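Annexin A8 (Homo sapiens, PDB 1W3W) acts as an anticoagulant, indirectly inhibiting the thromboplastin-specific complex, and binds phospholipid in a calcium-dependent way. Local coordinates at residues F21-A27 and Q58-F63; T39-I45 and E78-F83. One frame throughout, in Å; residues are numbered along the deposited sequence.

In the fold
Both contacts lie in annexin repeat 1, their centres about 28 Å (contact 1) and 24 Å (contact 2) from the chain's centre and 18 Å from each other. Contact 1 sets the start of helix 24-34 on helix 53-67; contact 2 sets helix 41-48 and the loop before it against the turn into helix 81-91 and its first residues. Both are partly buried (five of nine touching residues buried in contact 1, four of seven in contact 2), and only contact 1 has an exposed one. Contact 1 buries 428 Å² with backbones close and adds one hydrogen bond, from buried S62 to exposed D24; contact 2 buries 265 Å² through side chains alone, without a hydrogen bond.

Contact 1 (F21-A27 and Q58-F63); sequences FNPDPDA and QIAKSF
F21 and N22 are extended (phi/psi -140/124 and -100/111), P23 turns the chain (-77/-12), and D24-A27 is helical, with A27 N hydrogen-bonded to P23 O at 3.1 Å. Q58-F63 is helical throughout. The backbones come close, and their register advances in the same sense: CA-CA distances are 4.9 Å for P23-I59, 5.8 Å for D24-S62 and 5.0 Å for A27-F63. N22, chi1 t, caps the incoming helix, its OD1 accepting from D24 N at 3.1 Å. P23 CB sits 3.7 Å from Q58 O and 4.0 Å from I59 CG1. I59 (m, t) brings CD1 to 3.6 Å from D26 CB and 4.2 Å from F21 CZ, near the plane of that ring at its edge. The small A27 permits the close approach: its CB lies 3.6 Å from S62 OG and 4.1 Å from F63 CB. S62, chi1 t, donates from OG to D24 OD1 (2.6 Å), D24 being chi1 m. The carboxylate of D26 instead forms a salt bridge with R51. This is the annexin-repeat arrangement in which the third helix, 53-67, lies across the bundle formed by the other four, here meeting the N-terminal end of the first.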
ATOM      1  N   PHE A  21     -16.064  21.040 -12.500  1.00 34.74           N
ATOM      2  CA  PHE A  21     -15.963  21.276 -11.056  1.00 32.17           C
ATOM      3  C   PHE A  21     -15.396  22.645 -10.660  1.00 30.62           C
ATOM      4  O   PHE A  21     -14.288  23.018 -11.065  1.00 30.92           O
ATOM      5  CB  PHE A  21     -15.104  20.157 -10.443  1.00 31.98           C
ATOM      6  CG  PHE A  21     -14.947  20.255  -8.961  1.00 28.89           C
ATOM      7  CD1 PHE A  21     -16.045  20.111  -8.126  1.00 27.14           C
ATOM      8  CD2 PHE A  21     -13.706  20.516  -8.400  1.00 26.47           C
ATOM      9  CE1 PHE A  21     -15.894  20.209  -6.750  1.00 26.22           C
ATOM     10  CE2 PHE A  21     -13.556  20.617  -7.040  1.00 24.76           C
ATOM     11  CZ  PHE A  21     -14.649  20.467  -6.216  1.00 24.41           C
ATOM     12  N   ASN A  22     -16.163  23.375  -9.855  1.00 28.48           N
ATOM     13  CA  ASN A  22     -15.717  24.627  -9.238  1.00 27.16           C
ATOM     14  C   ASN A  22     -15.307  24.329  -7.792  1.00 25.08           C
ATOM     15  O   ASN A  22     -16.172  24.035  -6.970  1.00 24.58           O
ATOM     16  CB  ASN A  22     -16.856  25.667  -9.273  1.00 27.28           C
ATOM     17  CG  ASN A  22     -16.514  26.971  -8.543  1.00 28.86           C
ATOM     18  OD1 ASN A  22     -15.354  27.251  -8.228  1.00 27.95           O
ATOM     19  ND2 ASN A  22     -17.543  27.794  -8.296  1.00 30.26           N
ATOM     20  N   PRO A  23     -14.012  24.406  -7.472  1.00 23.30           N
ATOM     21  CA  PRO A  23     -13.532  24.130  -6.103  1.00 22.33           C
ATOM     22  C   PRO A  23     -13.761  25.235  -5.058  1.00 21.82           C
ATOM     23  O   PRO A  23     -13.552  24.976  -3.870  1.00 21.46           O
ATOM     24  CB  PRO A  23     -12.029  23.960  -6.306  1.00 21.88           C
ATOM     25  CG  PRO A  23     -11.727  24.838  -7.441  1.00 22.70           C
ATOM     26  CD  PRO A  23     -12.890  24.730  -8.376  1.00 22.82           C
ATOM     27  N   ASP A  24     -14.141  26.439  -5.483  1.00 21.15           N
ATOM     28  CA  ASP A  24     -14.177  27.600  -4.596  1.00 20.93           C
ATOM     29  C   ASP A  24     -15.133  27.460  -3.412  1.00 20.17           C
ATOM     30  O   ASP A  24     -14.746  27.759  -2.297  1.00 20.19           O
ATOM     31  CB  ASP A  24     -14.483  28.890  -5.389  1.00 21.97           C
ATOM     32  CG  ASP A  24     -13.334  29.320  -6.297  1.00 23.31           C
ATOM     33  OD1 ASP A  24     -12.212  28.761  -6.223  1.00 24.71           O
ATOM     34  OD2 ASP A  24     -13.470  30.237  -7.122  1.00 25.99           O
ATOM     35  N   PRO A  25     -16.374  27.020  -3.620  1.00 19.32           N
ATOM     36  CA  PRO A  25     -17.298  26.821  -2.493  1.00 18.21           C
ATOM     37  C   PRO A  25     -16.802  25.815  -1.463  1.00 17.12           C
ATOM     38  O   PRO A  25     -16.946  26.050  -0.279  1.00 16.14           O
ATOM     39  CB  PRO A  25     -18.574  26.285  -3.159  1.00 18.85           C
ATOM     40  CG  PRO A  25     -18.473  26.680  -4.595  1.00 19.44           C
ATOM     41  CD  PRO A  25     -17.013  26.740  -4.919  1.00 19.89           C
ATOM     42  N   ASP A  26     -16.223  24.707  -1.916  1.00 16.59           N
ATOM     43  CA  ASP A  26     -15.653  23.723  -0.997  1.00 16.20           C
ATOM     44  C   ASP A  26     -14.519  24.333  -0.154  1.00 15.55           C
ATOM     45  O   ASP A  26     -14.423  24.078   1.040  1.00 15.05           O
ATOM     46  CB  ASP A  26     -15.137  22.509  -1.769  1.00 15.77           C
ATOM     47  CG  ASP A  26     -16.255  21.570  -2.215  1.00 15.40           C
ATOM     48  OD1 ASP A  26     -16.046  20.825  -3.188  1.00 16.65           O
ATOM     49  OD2 ASP A  26     -17.363  21.495  -1.657  1.00 16.02           O
ATOM     50  N   ALA A  27     -13.660  25.118  -0.782  1.00 15.94           N
ATOM     51  CA  ALA A  27     -12.586  25.802  -0.063  1.00 16.56           C
ATOM     52  C   ALA A  27     -13.180  26.704   1.001  1.00 17.69           C
ATOM     53  O   ALA A  27     -12.705  26.747   2.122  1.00 17.75           O
ATOM     54  CB  ALA A  27     -11.716  26.612  -1.032  1.00 16.39           C
ATOM     55  N   GLN A  58      -7.420  20.739  -6.339  1.00 15.33           N
ATOM     56  CA  GLN A  58      -8.039  21.977  -6.812  1.00 15.92           C
ATOM     57  C   GLN A  58      -8.565  22.806  -5.644  1.00 15.71           C
ATOM     58  O   GLN A  58      -8.396  24.023  -5.611  1.00 15.82           O
ATOM     59  CB  GLN A  58      -9.178  21.672  -7.786  1.00 15.85           C
ATOM     60  CG  GLN A  58      -8.743  20.965  -9.052  1.00 18.75           C
ATOM     61  CD  GLN A  58      -9.928  20.586  -9.943  1.00 23.68           C
ATOM     62  OE1 GLN A  58     -10.317  19.419 -10.008  1.00 27.70           O
ATOM     63  NE2 GLN A  58     -10.487  21.564 -10.630  1.00 25.10           N
ATOM     64  N   ILE A  59      -9.195  22.136  -4.684  1.00 15.46           N
ATOM     65  CA  ILE A  59      -9.661  22.778  -3.460  1.00 15.49           C
ATOM     66  C   ILE A  59      -8.483  23.412  -2.687  1.00 15.85           C
ATOM     67  O   ILE A  59      -8.579  24.544  -2.226  1.00 15.56           O
ATOM     68  CB  ILE A  59     -10.440  21.779  -2.584  1.00 15.01           C
ATOM     69  CG1 ILE A  59     -11.780  21.416  -3.251  1.00 14.97           C
ATOM     70  CG2 ILE A  59     -10.733  22.375  -1.224  1.00 16.30           C
ATOM     71  CD1 ILE A  59     -12.459  20.229  -2.634  1.00 15.55           C
ATOM     72  N   ALA A  60      -7.378  22.692  -2.578  1.00 16.45           N
ATOM     73  CA  ALA A  60      -6.187  23.212  -1.897  1.00 17.03           C
ATOM     74  C   ALA A  60      -5.680  24.483  -2.567  1.00 18.38           C
ATOM     75  O   ALA A  60      -5.349  25.468  -1.885  1.00 18.48           O
ATOM     76  CB  ALA A  60      -5.084  22.152  -1.842  1.00 16.56           C
ATOM     77  N   LYS A  61      -5.653  24.487  -3.900  1.00 19.53           N
ATOM     78  CA  LYS A  61      -5.189  25.661  -4.650  1.00 21.07           C
ATOM     79  C   LYS A  61      -6.112  26.864  -4.462  1.00 20.90           C
ATOM     80  O   LYS A  61      -5.652  27.992  -4.256  1.00 20.69           O
ATOM     81  CB  LYS A  61      -5.059  25.334  -6.136  1.00 22.09           C
ATOM     82  CG  LYS A  61      -4.363  26.431  -6.933  1.00 26.70           C
ATOM     83  CD  LYS A  61      -3.883  25.935  -8.303  1.00 31.47           C
ATOM     84  CE  LYS A  61      -4.081  26.975  -9.414  1.00 34.18           C
ATOM     85  NZ  LYS A  61      -2.831  27.202 -10.211  1.00 36.54           N
ATOM     86  N   SER A  62      -7.414  26.620  -4.529  1.00 20.15           N
ATOM     87  CA  SER A  62      -8.407  27.656  -4.303  1.00 20.31           C
ATOM     88  C   SER A  62      -8.336  28.201  -2.881  1.00 20.10           C
ATOM     89  O   SER A  62      -8.487  29.393  -2.677  1.00 20.15           O
ATOM     90  CB  SER A  62      -9.826  27.135  -4.586  1.00 20.25           C
ATOM     91  OG  SER A  62     -10.807  28.078  -4.192  1.00 19.97           O
ATOM     92  N   PHE A  63      -8.098  27.323  -1.915  1.00 19.97           N
ATOM     93  CA  PHE A  63      -8.008  27.698  -0.513  1.00 20.33           C
ATOM     94  C   PHE A  63      -6.829  28.651  -0.291  1.00 21.63           C
ATOM     95  O   PHE A  63      -6.964  29.621   0.439  1.00 21.19           O
ATOM     96  CB  PHE A  63      -7.862  26.446   0.351  1.00 20.07           C
ATOM     97  CG  PHE A  63      -7.913  26.701   1.831  1.00 19.53           C
ATOM     98  CD1 PHE A  63      -6.755  27.035   2.542  1.00 18.01           C
ATOM     99  CD2 PHE A  63      -9.107  26.563   2.529  1.00 17.27           C
ATOM    100  CE1 PHE A  63      -6.804  27.249   3.919  1.00 17.65           C
ATOM    101  CE2 PHE A  63      -9.157  26.770   3.906  1.00 18.21           C
ATOM    102  CZ  PHE A  63      -8.007  27.116   4.600  1.00 17.50           C
TER

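Contact 2 (T39-I45 and E78-F83); sequences TNEQAII and ELSGKF
F83's ring points its edge at I45 on helix 41-48: with chi1 t and chi2 58°, its CE1 comes 3.7 Å from I45 CG1, which lies near the ring plane, and its CE2 comes 3.8 Å from E41 CG. E41 and I45 are one helical turn apart, I45 N being hydrogen-bonded to E41 O at 3.0 Å, so the ring spans a full turn. L79 (m, t) supplies the second apolar point. Its CD2 lies 4.0 Å from T39 CG2 and 4.1 Å from I44 CD1.

The backbones stay apart, T39 and E78 being nearest at 7.7 Å between CA atoms. T39 is extended (-128/128) and N40 is the N-cap of the helix from E41, its OD1 accepting from A43 N at 3.3 Å. Across the gap, L79 (-106/164) leaves the preceding helix, and G81 takes a positive phi (70/-152) before helical K82 and F83. The two loops, after the first and fourth helices of the repeat, correspond to those that hold calcium in repeat 4, with E78 in the place of D310, but no calcium is seen at this contact. Outside the pair, F83 also touches A318 of helix 313-323, and K82 forms a salt bridge with D273, tying this turn to repeat 4. With all close approaches made by side chains, the contact is held by apolar packing of I44, I45, L79 and F83, joined by the T39 methyl and the aliphatic part of E41, while T39 OG1 and E78 OE1, 4.0 Å apart, form no hydrogen bond.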
ATOM      1  N   THR A  39     -14.046  23.997  15.871  1.00 26.59           N
ATOM      2  CA  THR A  39     -13.767  23.292  14.629  1.00 26.09           C
ATOM      3  C   THR A  39     -14.971  22.426  14.295  1.00 25.21           C
ATOM      4  O   THR A  39     -15.431  21.668  15.150  1.00 24.87           O
ATOM      5  CB  THR A  39     -12.531  22.396  14.819  1.00 26.46           C
ATOM      6  OG1 THR A  39     -11.379  23.211  15.067  1.00 27.72           O
ATOM      7  CG2 THR A  39     -12.186  21.643  13.527  1.00 27.01           C
ATOM      8  N   ASN A  40     -15.487  22.564  13.076  1.00 23.71           N
ATOM      9  CA  ASN A  40     -16.578  21.730  12.575  1.00 23.30           C
ATOM     10  C   ASN A  40     -15.998  20.554  11.800  1.00 22.30           C
ATOM     11  O   ASN A  40     -15.809  20.619  10.590  1.00 21.14           O
ATOM     12  CB  ASN A  40     -17.507  22.555  11.681  1.00 23.60           C
ATOM     13  CG  ASN A  40     -18.792  21.806  11.306  1.00 24.87           C
ATOM     14  OD1 ASN A  40     -18.885  20.586  11.453  1.00 24.89           O
ATOM     15  ND2 ASN A  40     -19.786  22.546  10.833  1.00 26.42           N
ATOM     16  N   GLU A  41     -15.708  19.476  12.511  1.00 21.72           N
ATOM     17  CA  GLU A  41     -15.042  18.320  11.923  1.00 21.53           C
ATOM     18  C   GLU A  41     -15.908  17.619  10.892  1.00 20.65           C
ATOM     19  O   GLU A  41     -15.402  17.068   9.935  1.00 19.54           O
ATOM     20  CB  GLU A  41     -14.641  17.323  13.007  1.00 21.87           C
ATOM     21  CG  GLU A  41     -13.500  17.806  13.888  1.00 23.93           C
ATOM     22  CD  GLU A  41     -13.965  18.452  15.188  1.00 26.97           C
ATOM     23  OE1 GLU A  41     -13.088  18.796  16.008  1.00 28.92           O
ATOM     24  OE2 GLU A  41     -15.188  18.607  15.401  1.00 27.37           O
ATOM     25  N   GLN A  42     -17.216  17.635  11.100  1.00 20.21           N
ATOM     26  CA  GLN A  42     -18.131  16.973  10.195  1.00 20.00           C
ATOM     27  C   GLN A  42     -18.112  17.620   8.819  1.00 19.20           C
ATOM     28  O   GLN A  42     -18.165  16.920   7.817  1.00 18.81           O
ATOM     29  CB  GLN A  42     -19.560  16.983  10.765  1.00 20.82           C
ATOM     30  CG  GLN A  42     -20.547  16.159   9.947  1.00 21.70           C
ATOM     31  CD  GLN A  42     -20.156  14.695   9.865  1.00 22.86           C
ATOM     32  OE1 GLN A  42     -20.074  14.123   8.774  1.00 25.41           O
ATOM     33  NE2 GLN A  42     -19.892  14.097  11.004  1.00 23.05           N
ATOM     34  N   ALA A  43     -18.033  18.951   8.767  1.00 18.30           N
ATOM     35  CA  ALA A  43     -17.965  19.662   7.501  1.00 17.82           C
ATOM     36  C   ALA A  43     -16.671  19.329   6.759  1.00 17.47           C
ATOM     37  O   ALA A  43     -16.657  19.306   5.540  1.00 17.34           O
ATOM     38  CB  ALA A  43     -18.068  21.163   7.717  1.00 18.19           C
ATOM     39  N   ILE A  44     -15.594  19.077   7.502  1.00 16.68           N
ATOM     40  CA  ILE A  44     -14.334  18.663   6.900  1.00 16.87           C
ATOM     41  C   ILE A  44     -14.484  17.255   6.287  1.00 16.38           C
ATOM     42  O   ILE A  44     -14.061  17.040   5.162  1.00 16.04           O
ATOM     43  CB  ILE A  44     -13.171  18.743   7.930  1.00 16.89           C
ATOM     44  CG1 ILE A  44     -12.887  20.217   8.270  1.00 17.86           C
ATOM     45  CG2 ILE A  44     -11.912  18.093   7.387  1.00 17.29           C
ATOM     46  CD1 ILE A  44     -12.088  20.420   9.526  1.00 19.33           C
ATOM     47  N   ILE A  45     -15.114  16.337   7.019  1.00 16.10           N
ATOM     48  CA  ILE A  45     -15.427  14.993   6.512  1.00 16.42           C
ATOM     49  C   ILE A  45     -16.287  15.075   5.252  1.00 16.38           C
ATOM     50  O   ILE A  45     -15.989  14.439   4.256  1.00 16.57           O
ATOM     51  CB  ILE A  45     -16.142  14.145   7.601  1.00 16.52           C
ATOM     52  CG1 ILE A  45     -15.207  13.859   8.768  1.00 16.92           C
ATOM     53  CG2 ILE A  45     -16.684  12.806   7.021  1.00 17.09           C
ATOM     54  CD1 ILE A  45     -15.923  13.243   9.961  1.00 16.97           C
ATOM     55  N   GLU A  78      -4.901  22.401  12.868  1.00 27.84           N
ATOM     56  CA  GLU A  78      -6.225  22.505  13.446  1.00 27.53           C
ATOM     57  C   GLU A  78      -6.716  21.186  14.004  1.00 26.69           C
ATOM     58  O   GLU A  78      -7.497  21.173  14.935  1.00 26.96           O
ATOM     59  CB  GLU A  78      -7.222  23.031  12.402  1.00 28.23           C
ATOM     60  CG  GLU A  78      -6.999  24.489  12.046  1.00 29.86           C
ATOM     61  CD  GLU A  78      -7.127  25.394  13.256  1.00 33.68           C
ATOM     62  OE1 GLU A  78      -8.177  25.322  13.931  1.00 34.24           O
ATOM     63  OE2 GLU A  78      -6.165  26.139  13.542  1.00 36.71           O
ATOM     64  N   LEU A  79      -6.274  20.075  13.422  1.00 25.87           N
ATOM     65  CA  LEU A  79      -6.774  18.762  13.794  1.00 24.90           C
ATOM     66  C   LEU A  79      -5.730  18.005  14.606  1.00 24.60           C
ATOM     67  O   LEU A  79      -4.556  18.350  14.601  1.00 24.50           O
ATOM     68  CB  LEU A  79      -7.124  17.971  12.524  1.00 25.06           C
ATOM     69  CG  LEU A  79      -8.163  18.631  11.604  1.00 24.05           C
ATOM     70  CD1 LEU A  79      -8.440  17.757  10.412  1.00 23.98           C
ATOM     71  CD2 LEU A  79      -9.450  18.919  12.352  1.00 24.28           C
ATOM     72  N   SER A  80      -6.168  16.954  15.284  1.00 24.43           N
ATOM     73  CA  SER A  80      -5.271  16.102  16.054  1.00 24.62           C
ATOM     74  C   SER A  80      -5.570  14.618  15.885  1.00 23.82           C
ATOM     75  O   SER A  80      -6.622  14.227  15.383  1.00 23.43           O
ATOM     76  CB  SER A  80      -5.350  16.472  17.544  1.00 24.57           C
ATOM     77  OG  SER A  80      -6.675  16.283  18.012  1.00 26.89           O
ATOM     78  N   GLY A  81      -4.601  13.806  16.293  1.00 23.53           N
ATOM     79  CA  GLY A  81      -4.781  12.378  16.450  1.00 23.16           C
ATOM     80  C   GLY A  81      -4.950  11.631  15.144  1.00 22.22           C
ATOM     81  O   GLY A  81      -4.468  12.069  14.095  1.00 21.33           O
ATOM     82  N   LYS A  82      -5.669  10.514  15.225  1.00 21.35           N
ATOM     83  CA  LYS A  82      -5.877   9.632  14.089  1.00 20.95           C
ATOM     84  C   LYS A  82      -6.668  10.346  13.001  1.00 19.86           C
ATOM     85  O   LYS A  82      -6.388  10.175  11.836  1.00 19.10           O
ATOM     86  CB  LYS A  82      -6.574   8.342  14.529  1.00 21.19           C
ATOM     87  CG  LYS A  82      -5.692   7.466  15.431  1.00 23.06           C
ATOM     88  CD  LYS A  82      -6.481   6.289  16.011  1.00 26.14           C
ATOM     89  CE  LYS A  82      -6.147   5.998  17.474  1.00 28.39           C
ATOM     90  NZ  LYS A  82      -5.632   4.605  17.631  1.00 29.70           N
ATOM     91  N   PHE A  83      -7.624  11.176  13.401  1.00 19.40           N
ATOM     92  CA  PHE A  83      -8.425  11.949  12.476  1.00 19.17           C
ATOM     93  C   PHE A  83      -7.536  12.838  11.622  1.00 18.70           C
ATOM     94  O   PHE A  83      -7.703  12.902  10.427  1.00 18.45           O
ATOM     95  CB  PHE A  83      -9.453  12.789  13.227  1.00 19.27           C
ATOM     96  CG  PHE A  83     -10.377  13.571  12.335  1.00 19.27           C
ATOM     97  CD1 PHE A  83     -11.171  12.930  11.399  1.00 18.32           C
ATOM     98  CD2 PHE A  83     -10.468  14.949  12.449  1.00 17.43           C
ATOM     99  CE1 PHE A  83     -12.021  13.648  10.597  1.00 17.67           C
ATOM    100  CE2 PHE A  83     -11.331  15.670  11.637  1.00 18.01           C
ATOM    101  CZ  PHE A  83     -12.102  15.021  10.712  1.00 17.14           C
TER